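Local coordinates for saframycin Mx1 synthetase B (Legionella pneumophila subsp. pneumophila, PDB 3KXW), which belongs to the ANL clan of AMP-binding enzymes, joining a large N-terminal AMP-binding enzyme region to a smaller C-terminal domain, at residues S29-N34 with E38-Y43; D47-A52 with L78-L83; K352-F355 with V360-A363. One frame throughout, in Å; residues are numbered along the deposited sequence.

Contact 1: residues S29-N34 with E38-Y43; sequences SCTFLN and EETMTY
Phe32 and Glu39 face each other as an antiparallel hydrogen-bonded pair, with Phe32 N 2.8 Å from Glu39 O and Glu39 N bonded in return to Phe32 O. Two residues along, Met41, present as selenomethionine, gives its N to Cys30 O at 2.8 Å. Here the regular pairing breaks: Met41 O is gripped twice, by Cys30 N at 3.2 Å and by Ser29 N at 2.8 Å. Two residues of one strand thus stand opposite one of the other, and the psi of -65° at Ser29 records the kink this requires.

Between the hydrogen-bonded pairs the side chains add polar contacts. Thr31 and Thr40 form a close non-hydrogen-bonded pair whose side chains meet at an angle, hydroxyl to hydroxyl, OG1 of Thr31 lying 2.7 Å from OG1 of Thr40. Further on, a water links Ser29 OG with Tyr43 OH, donating to the phenol oxygen, which also bonds to Ile231 O.

The remaining contacts are carbon-rich. Ser29 CB sits over one face of the Tyr43 ring, 4.1 Å from its centroid and 18° off the normal, a CH-pi contact. At the other end Leu33 CD2 lies alongside Glu38, 3.4 Å from its CG, while Glu38 OE2 is hydrogen-bonded to Tyr259 OH. On the sheet face shared with Phe32 and Glu39, Cys30 CB touches Met41 CG, which stands between the backbone N and the carbonyl carbon (chi1 58°), and the end of Met41 then leads away toward helices 43-59 and 76-87.

Two antiparallel strands joined by a short turn make this a beta hairpin with a classic bulge, its strand 37-42 at the edge of a mixed sheet and strand 28-34 passing the pairing on to 236-239.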
loop_
_atom_site.group_PDB
_atom_site.type_symbol
_atom_site.label_atom_id
_atom_site.label_comp_id
_atom_site.label_asym_id
_atom_site.label_seq_id
_atom_site.Cartn_x
_atom_site.Cartn_y
_atom_site.Cartn_z
ATOM N N SER A 29 -4.039 -0.035 -22.645
ATOM C CA SER A 29 -3.135 -0.166 -21.514
ATOM C C SER A 29 -3.853 0.034 -20.178
ATOM O O SER A 29 -3.965 -0.891 -19.373
ATOM C CB SER A 29 -1.983 0.843 -21.661
ATOM O OG SER A 29 -1.156 0.831 -20.526
ATOM N N CYS A 30 -4.356 1.241 -19.953
ATOM C CA CYS A 30 -4.909 1.597 -18.650
ATOM C C CYS A 30 -6.355 2.024 -18.769
ATOM O O CYS A 30 -6.703 2.829 -19.635
ATOM C CB CYS A 30 -4.101 2.751 -18.034
ATOM S SG CYS A 30 -2.445 2.249 -17.480
ATOM N N THR A 31 -7.190 1.490 -17.889
ATOM C CA THR A 31 -8.583 1.877 -17.814
ATOM C C THR A 31 -8.886 2.310 -16.387
ATOM O O THR A 31 -8.591 1.578 -15.426
ATOM C CB THR A 31 -9.539 0.713 -18.193
ATOM O OG1 THR A 31 -9.356 0.340 -19.573
ATOM C CG2 THR A 31 -11.018 1.108 -17.960
ATOM N N PHE A 32 -9.489 3.482 -16.251
ATOM C CA PHE A 32 -9.910 3.961 -14.928
ATOM C C PHE A 32 -11.444 4.114 -14.869
ATOM O O PHE A 32 -12.065 4.625 -15.806
ATOM C CB PHE A 32 -9.179 5.262 -14.559
ATOM C CG PHE A 32 -9.286 5.613 -13.113
ATOM C CD1 PHE A 32 -8.431 5.033 -12.183
ATOM C CD2 PHE A 32 -10.269 6.488 -12.671
ATOM C CE1 PHE A 32 -8.541 5.337 -10.836
ATOM C CE2 PHE A 32 -10.391 6.797 -11.329
ATOM C CZ PHE A 32 -9.523 6.221 -10.410
ATOM N N LEU A 33 -12.030 3.669 -13.764
ATOM C CA LEU A 33 -13.467 3.580 -13.626
ATOM C C LEU A 33 -13.881 4.496 -12.503
ATOM O O LEU A 33 -13.253 4.496 -11.447
ATOM C CB LEU A 33 -13.889 2.143 -13.293
ATOM C CG LEU A 33 -13.410 1.006 -14.196
ATOM C CD1 LEU A 33 -13.829 -0.353 -13.640
ATOM C CD2 LEU A 33 -13.916 1.171 -15.621
ATOM N N ASN A 34 -14.899 5.315 -12.750
ATOM C CA ASN A 34 -15.540 6.055 -11.672
ATOM C C ASN A 34 -17.036 5.845 -11.792
ATOM O O ASN A 34 -17.646 6.324 -12.736
ATOM C CB ASN A 34 -15.209 7.547 -11.745
ATOM C CG ASN A 34 -15.624 8.292 -10.480
ATOM O OD1 ASN A 34 -15.977 7.679 -9.470
ATOM N ND2 ASN A 34 -15.568 9.613 -10.525
ATOM N N GLU A 38 -16.146 5.054 -17.795
ATOM C CA GLU A 38 -14.947 4.343 -18.247
ATOM C C GLU A 38 -14.057 5.299 -19.036
ATOM O O GLU A 38 -14.546 6.001 -19.920
ATOM C CB GLU A 38 -15.362 3.231 -19.210
ATOM C CG GLU A 38 -15.133 1.801 -18.765
ATOM C CD GLU A 38 -14.923 0.862 -19.957
ATOM O OE1 GLU A 38 -15.103 1.321 -21.107
ATOM O OE2 GLU A 38 -14.569 -0.325 -19.750
ATOM N N GLU A 39 -12.763 5.337 -18.724
ATOM C CA GLU A 39 -11.800 6.013 -19.585
ATOM C C GLU A 39 -10.570 5.140 -19.775
ATOM O O GLU A 39 -10.012 4.606 -18.812
ATOM C CB GLU A 39 -11.387 7.368 -19.032
ATOM C CG GLU A 39 -10.753 8.268 -20.076
ATOM C CD GLU A 39 -10.217 9.564 -19.491
ATOM O OE1 GLU A 39 -10.731 10.001 -18.432
ATOM O OE2 GLU A 39 -9.275 10.142 -20.091
ATOM N N THR A 40 -10.148 5.008 -21.026
ATOM C CA THR A 40 -9.096 4.065 -21.389
ATOM C C THR A 40 -8.002 4.789 -22.160
ATOM O O THR A 40 -8.283 5.717 -22.907
ATOM C CB THR A 40 -9.686 2.909 -22.242
ATOM O OG1 THR A 40 -10.434 2.027 -21.389
ATOM C CG2 THR A 40 -8.574 2.077 -22.921
HETATM N N MSE A 41 -6.758 4.385 -21.977
HETATM C CA MSE A 41 -5.710 4.885 -22.865
HETATM C C MSE A 41 -4.898 3.749 -23.440
HETATM O O MSE A 41 -4.624 2.748 -22.773
HETATM C CB MSE A 41 -4.799 5.927 -22.192
HETATM C CG MSE A 41 -4.081 5.477 -20.952
HETATM SE SE MSE A 41 -2.881 6.954 -20.380
HETATM C CE MSE A 41 -3.750 8.388 -21.399
ATOM N N THR A 42 -4.556 3.902 -24.708
ATOM C CA THR A 42 -3.771 2.915 -25.419
ATOM C C THR A 42 -2.298 3.233 -25.199
ATOM O O THR A 42 -1.973 4.265 -24.627
ATOM C CB THR A 42 -4.059 2.992 -26.914
ATOM O OG1 THR A 42 -3.696 4.289 -27.384
ATOM C CG2 THR A 42 -5.555 2.767 -27.178
ATOM N N TYR A 43 -1.402 2.345 -25.638
ATOM C CA TYR A 43 0.028 2.664 -25.576
ATOM C C TYR A 43 0.382 3.914 -26.389
ATOM O O TYR A 43 1.136 4.772 -25.937
ATOM C CB TYR A 43 0.870 1.464 -26.008
ATOM C CG TYR A 43 1.113 0.499 -24.865
ATOM C CD1 TYR A 43 0.312 -0.610 -24.681
ATOM C CD2 TYR A 43 2.130 0.717 -23.971
ATOM C CE1 TYR A 43 0.527 -1.483 -23.622
ATOM C CE2 TYR A 43 2.362 -0.151 -22.912
ATOM C CZ TYR A 43 1.553 -1.250 -22.748
ATOM O OH TYR A 43 1.761 -2.104 -21.684
HETATM O O HOH W 1 -0.568 -1.762 -20.207
#

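Contact 2: residues D47-A52 with L78-L83; sequences DQHAKA and LIQAFL
The side chains of His49 and Gln80 run alongside each other in the same direction, the amide of Gln80 stacked on one face of the imidazole with the two planes only 10° apart. The overlap is offset toward the ring's rim, and Gln80 CD comes 4.0 Å from His49 CG. Gln80 reaches this position with an extended chain, its CG opposite the carbonyl carbon about the first bond (chi1 -63°). Below the flat groups the stems also touch, His49 CB resting 3.9 Å from Gln80 CG. A water ties the polar ends together: it donates to Gln80 OE1 at 2.7 Å and accepts a weak bond from His49 ND1.

These side chains join helix 43-59, which follows the hairpin of strands 28-34 and 37-42, to helix 76-87, the connecting helix of a beta-alpha-beta crossover between the neighbouring parallel strands 67-71 and 91-95. Over segments 47-52 and 78-83 the axes approach to 8.0 Å and cross at -59°. Such a close approach is consistent with the small Ala50 at the crossing, whose CB meets Leu83 CB at 3.8 Å.

One turn apart on the first helix, Lys51 NZ forms a salt bridge with Asp47 OD2 at 2.8 Å, arriving on the syn side of the carboxylate, somewhat out of its plane. The other oxygen, Asp47 OD1, bonds to Tyr87 OH, giving helix 76-87 a second polar link to this one.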
loop_
_atom_site.group_PDB
_atom_site.type_symbol
_atom_site.label_atom_id
_atom_site.label_comp_id
_atom_site.label_asym_id
_atom_site.label_seq_id
_atom_site.Cartn_x
_atom_site.Cartn_y
_atom_site.Cartn_z
ATOM N N ASP A 47 2.164 7.069 -24.424
ATOM C CA ASP A 47 3.425 7.611 -24.941
ATOM C C ASP A 47 3.290 9.091 -25.388
ATOM O O ASP A 47 4.153 9.936 -25.069
ATOM C CB ASP A 47 3.871 6.721 -26.110
ATOM C CG ASP A 47 5.172 7.163 -26.746
ATOM O OD1 ASP A 47 6.188 7.281 -26.041
ATOM O OD2 ASP A 47 5.170 7.342 -27.978
ATOM N N GLN A 48 2.225 9.424 -26.115
ATOM C CA GLN A 48 2.050 10.815 -26.556
ATOM C C GLN A 48 1.852 11.785 -25.371
ATOM O O GLN A 48 2.463 12.860 -25.335
ATOM C CB GLN A 48 0.914 10.972 -27.594
ATOM C CG GLN A 48 1.242 10.413 -29.004
ATOM C CD GLN A 48 2.555 10.940 -29.566
ATOM O OE1 GLN A 48 3.496 10.180 -29.789
ATOM N NE2 GLN A 48 2.614 12.235 -29.825
ATOM N N HIS A 49 0.997 11.417 -24.413
ATOM C CA HIS A 49 0.821 12.243 -23.210
ATOM C C HIS A 49 2.119 12.419 -22.425
ATOM O O HIS A 49 2.466 13.525 -22.035
ATOM C CB HIS A 49 -0.291 11.692 -22.297
ATOM C CG HIS A 49 -1.667 12.002 -22.795
ATOM N ND1 HIS A 49 -2.231 13.254 -22.683
ATOM C CD2 HIS A 49 -2.582 11.234 -23.432
ATOM C CE1 HIS A 49 -3.438 13.244 -23.221
ATOM N NE2 HIS A 49 -3.674 12.033 -23.691
ATOM N N ALA A 50 2.844 11.321 -22.214
ATOM C CA ALA A 50 4.135 11.371 -21.530
ATOM C C ALA A 50 5.122 12.311 -22.210
ATOM O O ALA A 50 5.814 13.106 -21.547
ATOM C CB ALA A 50 4.726 9.953 -21.376
ATOM N N LYS A 51 5.194 12.234 -23.538
ATOM C CA LYS A 51 6.058 13.142 -24.296
ATOM C C LYS A 51 5.640 14.597 -24.154
ATOM O O LYS A 51 6.496 15.471 -23.958
ATOM C CB LYS A 51 6.095 12.748 -25.779
ATOM C CG LYS A 51 6.822 11.431 -26.014
ATOM C CD LYS A 51 6.475 10.811 -27.368
ATOM C CE LYS A 51 7.618 9.948 -27.870
ATOM N NZ LYS A 51 7.166 9.018 -28.927
ATOM N N ALA A 52 4.335 14.855 -24.249
ATOM C CA ALA A 52 3.808 16.213 -24.094
ATOM C C ALA A 52 4.147 16.789 -22.717
ATOM O O ALA A 52 4.536 17.955 -22.585
ATOM C CB ALA A 52 2.293 16.225 -24.324
ATOM N N LEU A 78 -2.653 11.041 -13.087
ATOM C CA LEU A 78 -1.480 10.690 -12.276
ATOM C C LEU A 78 -0.501 9.825 -13.079
ATOM O O LEU A 78 0.703 10.038 -13.043
ATOM C CB LEU A 78 -1.887 10.002 -10.980
ATOM C CG LEU A 78 -0.781 9.339 -10.139
ATOM C CD1 LEU A 78 0.307 10.357 -9.764
ATOM C CD2 LEU A 78 -1.402 8.764 -8.882
ATOM N N ILE A 79 -1.024 8.851 -13.809
ATOM C CA ILE A 79 -0.175 7.913 -14.559
ATOM C C ILE A 79 0.527 8.607 -15.722
ATOM O O ILE A 79 1.719 8.387 -15.974
ATOM C CB ILE A 79 -1.011 6.719 -15.077
ATOM C CG1 ILE A 79 -1.569 5.913 -13.889
ATOM C CG2 ILE A 79 -0.163 5.833 -15.988
ATOM C CD1 ILE A 79 -2.700 4.901 -14.281
ATOM N N GLN A 80 -0.198 9.466 -16.427
ATOM C CA GLN A 80 0.429 10.255 -17.498
ATOM C C GLN A 80 1.557 11.136 -16.933
ATOM O O GLN A 80 2.625 11.244 -17.533
ATOM C CB GLN A 80 -0.624 11.138 -18.176
ATOM C CG GLN A 80 -1.731 10.344 -18.878
ATOM C CD GLN A 80 -2.983 11.153 -19.115
ATOM O OE1 GLN A 80 -3.007 12.356 -18.900
ATOM N NE2 GLN A 80 -4.048 10.486 -19.529
ATOM N N ALA A 81 1.299 11.781 -15.798
ATOM C CA ALA A 81 2.266 12.724 -15.209
ATOM C C ALA A 81 3.506 11.980 -14.738
ATOM O O ALA A 81 4.632 12.437 -14.940
ATOM C CB ALA A 81 1.623 13.534 -14.046
ATOM N N PHE A 82 3.301 10.813 -14.131
ATOM C CA PHE A 82 4.405 9.982 -13.660
ATOM C C PHE A 82 5.315 9.589 -14.839
ATOM O O PHE A 82 6.539 9.740 -14.774
ATOM C CB PHE A 82 3.858 8.734 -12.941
ATOM C CG PHE A 82 4.930 7.880 -12.273
ATOM C CD1 PHE A 82 5.272 8.091 -10.950
ATOM C CD2 PHE A 82 5.583 6.878 -12.976
ATOM C CE1 PHE A 82 6.264 7.307 -10.316
ATOM C CE2 PHE A 82 6.577 6.081 -12.354
ATOM C CZ PHE A 82 6.908 6.308 -11.025
ATOM N N LEU A 83 4.736 9.086 -15.920
ATOM C CA LEU A 83 5.574 8.698 -17.043
ATOM C C LEU A 83 6.223 9.949 -17.656
ATOM O O LEU A 83 7.384 9.928 -18.089
ATOM C CB LEU A 83 4.758 7.964 -18.113
ATOM C CG LEU A 83 4.385 6.529 -17.752
ATOM C CD1 LEU A 83 3.594 5.943 -18.879
ATOM C CD2 LEU A 83 5.645 5.729 -17.559
HETATM O O HOH W 2 -2.083 14.589 -20.130
#

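Contact 3: residues K352-F355 with V360-A363; sequences KEQF and VHFA
Gln354 and His361 bring two irregular chain segments together with their CA atoms 5.6 Å apart, while Phe355, at a positive phi of 56°, turns the chain just beyond Gln354. The Gln354 side chain reads the backbone of His361 at two points. Its OE1 accepts from His361 N at 2.9 Å, the donor tilted somewhat from the carbonyl plane, and its NE2 gives to His361 O at 2.9 Å, meeting a lone pair in the carbonyl plane. A bend at chi2 (-68°) curls the amide round to make this possible. NE2 also bonds to Ala351 O.

The His361 side chain runs back the opposite way, past Gln354, to meet Phe355. The two rings form a T-shaped pair: the edge of Phe355 points at one face of the imidazole, planes 71° apart and centroids 4.8 Å apart, with Phe355 CD2 over the centre of the His361 ring. Phe355 is itself backed by Glu353, whose CG lies over one of its faces, while Glu353 OE2 accepts from Phe355 N at 3.0 Å on the anti side of the carboxylate.

Both segments belong to the long surface loop between strands 347-350 and 371-374. By copying the donor and acceptor of a peptide group, the Gln354 amide fastens the loop much as a strand neighbour would; and because His361 NE2 bonds to Asp357 OD1, that carboxylate would probably favour a positively charged imidazole.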
loop_
_atom_site.group_PDB
_atom_site.type_symbol
_atom_site.label_atom_id
_atom_site.label_comp_id
_atom_site.label_asym_id
_atom_site.label_seq_id
_atom_site.Cartn_x
_atom_site.Cartn_y
_atom_site.Cartn_z
ATOM N N LYS A 352 1.731 -21.994 21.932
ATOM C CA LYS A 352 1.505 -20.772 22.693
ATOM C C LYS A 352 2.802 -20.293 23.326
ATOM O O LYS A 352 3.102 -19.100 23.352
ATOM C CB LYS A 352 0.470 -20.994 23.788
ATOM C CG LYS A 352 0.096 -19.693 24.487
ATOM C CD LYS A 352 -0.663 -19.926 25.784
ATOM C CE LYS A 352 -0.999 -18.598 26.458
ATOM N NZ LYS A 352 0.224 -17.764 26.720
ATOM N N GLU A 353 3.567 -21.240 23.851
ATOM C CA GLU A 353 4.799 -20.922 24.540
ATOM C C GLU A 353 5.977 -20.994 23.578
ATOM O O GLU A 353 6.271 -22.056 23.046
ATOM C CB GLU A 353 5.012 -21.915 25.686
ATOM C CG GLU A 353 6.271 -21.655 26.471
ATOM C CD GLU A 353 6.262 -20.301 27.142
ATOM O OE1 GLU A 353 5.240 -19.959 27.803
ATOM O OE2 GLU A 353 7.275 -19.578 27.016
ATOM N N GLN A 354 6.657 -19.870 23.382
ATOM C CA GLN A 354 7.808 -19.806 22.492
ATOM C C GLN A 354 9.124 -19.639 23.239
ATOM O O GLN A 354 10.180 -19.474 22.629
ATOM C CB GLN A 354 7.630 -18.671 21.485
ATOM C CG GLN A 354 6.479 -18.900 20.536
ATOM C CD GLN A 354 6.734 -20.065 19.587
ATOM O OE1 GLN A 354 7.848 -20.247 19.081
ATOM N NE2 GLN A 354 5.702 -20.853 19.335
ATOM N N PHE A 355 9.050 -19.673 24.566
ATOM C CA PHE A 355 10.243 -19.604 25.408
ATOM C C PHE A 355 11.071 -18.360 25.104
ATOM O O PHE A 355 10.504 -17.290 24.862
ATOM C CB PHE A 355 11.071 -20.893 25.272
ATOM C CG PHE A 355 10.285 -22.147 25.570
ATOM C CD1 PHE A 355 10.095 -22.573 26.884
ATOM C CD2 PHE A 355 9.731 -22.894 24.538
ATOM C CE1 PHE A 355 9.371 -23.716 27.158
ATOM C CE2 PHE A 355 9.006 -24.035 24.799
ATOM C CZ PHE A 355 8.824 -24.458 26.121
ATOM N N VAL A 360 11.765 -21.264 16.853
ATOM C CA VAL A 360 10.344 -21.487 16.657
ATOM C C VAL A 360 9.943 -22.817 17.308
ATOM O O VAL A 360 10.588 -23.845 17.110
ATOM C CB VAL A 360 9.956 -21.493 15.160
ATOM C CG1 VAL A 360 8.435 -21.712 14.996
ATOM C CG2 VAL A 360 10.416 -20.194 14.466
ATOM N N HIS A 361 8.871 -22.766 18.081
ATOM C CA HIS A 361 8.339 -23.928 18.774
ATOM C C HIS A 361 6.985 -24.268 18.193
ATOM O O HIS A 361 6.065 -23.452 18.211
ATOM C CB HIS A 361 8.305 -23.647 20.276
ATOM C CG HIS A 361 9.642 -23.232 20.802
ATOM N ND1 HIS A 361 10.625 -24.145 21.119
ATOM C CD2 HIS A 361 10.198 -22.008 20.964
ATOM C CE1 HIS A 361 11.715 -23.499 21.498
ATOM N NE2 HIS A 361 11.486 -22.202 21.404
ATOM N N PHE A 362 6.882 -25.470 17.641
ATOM C CA PHE A 362 5.735 -25.863 16.850
ATOM C C PHE A 362 4.750 -26.672 17.695
ATOM O O PHE A 362 5.110 -27.179 18.749
ATOM C CB PHE A 362 6.203 -26.708 15.664
ATOM C CG PHE A 362 7.078 -25.971 14.694
ATOM C CD1 PHE A 362 6.523 -25.134 13.742
ATOM C CD2 PHE A 362 8.457 -26.138 14.718
ATOM C CE1 PHE A 362 7.332 -24.462 12.830
ATOM C CE2 PHE A 362 9.268 -25.474 13.814
ATOM C CZ PHE A 362 8.705 -24.643 12.864
ATOM N N ALA A 363 3.512 -26.792 17.229
ATOM C CA ALA A 363 2.489 -27.524 17.975
ATOM C C ALA A 363 1.533 -28.260 17.041
ATOM O O ALA A 363 1.450 -27.938 15.853
ATOM C CB ALA A 363 1.722 -26.577 18.907
#

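In the fold
Contacts 1 and 2 are neighbours in the fold, their centres 13 Å apart; the centre of contact 3 lies about 50 Å from that of contact 1 and 52 Å from that of contact 2, on the opposite side of the chain's centre. Strand 37-42 runs straight into helix 43-59, so the first two share a continuous piece of chain, and Met41 of contact 1 packs against His49 of contact 2. Contact 2 is buried, contact 1 partly so, contact 3 a surface feature. The chemistry differs accordingly: backbone pairing dominates the hairpin, stacked and apolar side chains the helix crossing, while in the loop a side-chain amide supplies the bonds that strand pairing provides in contact 1.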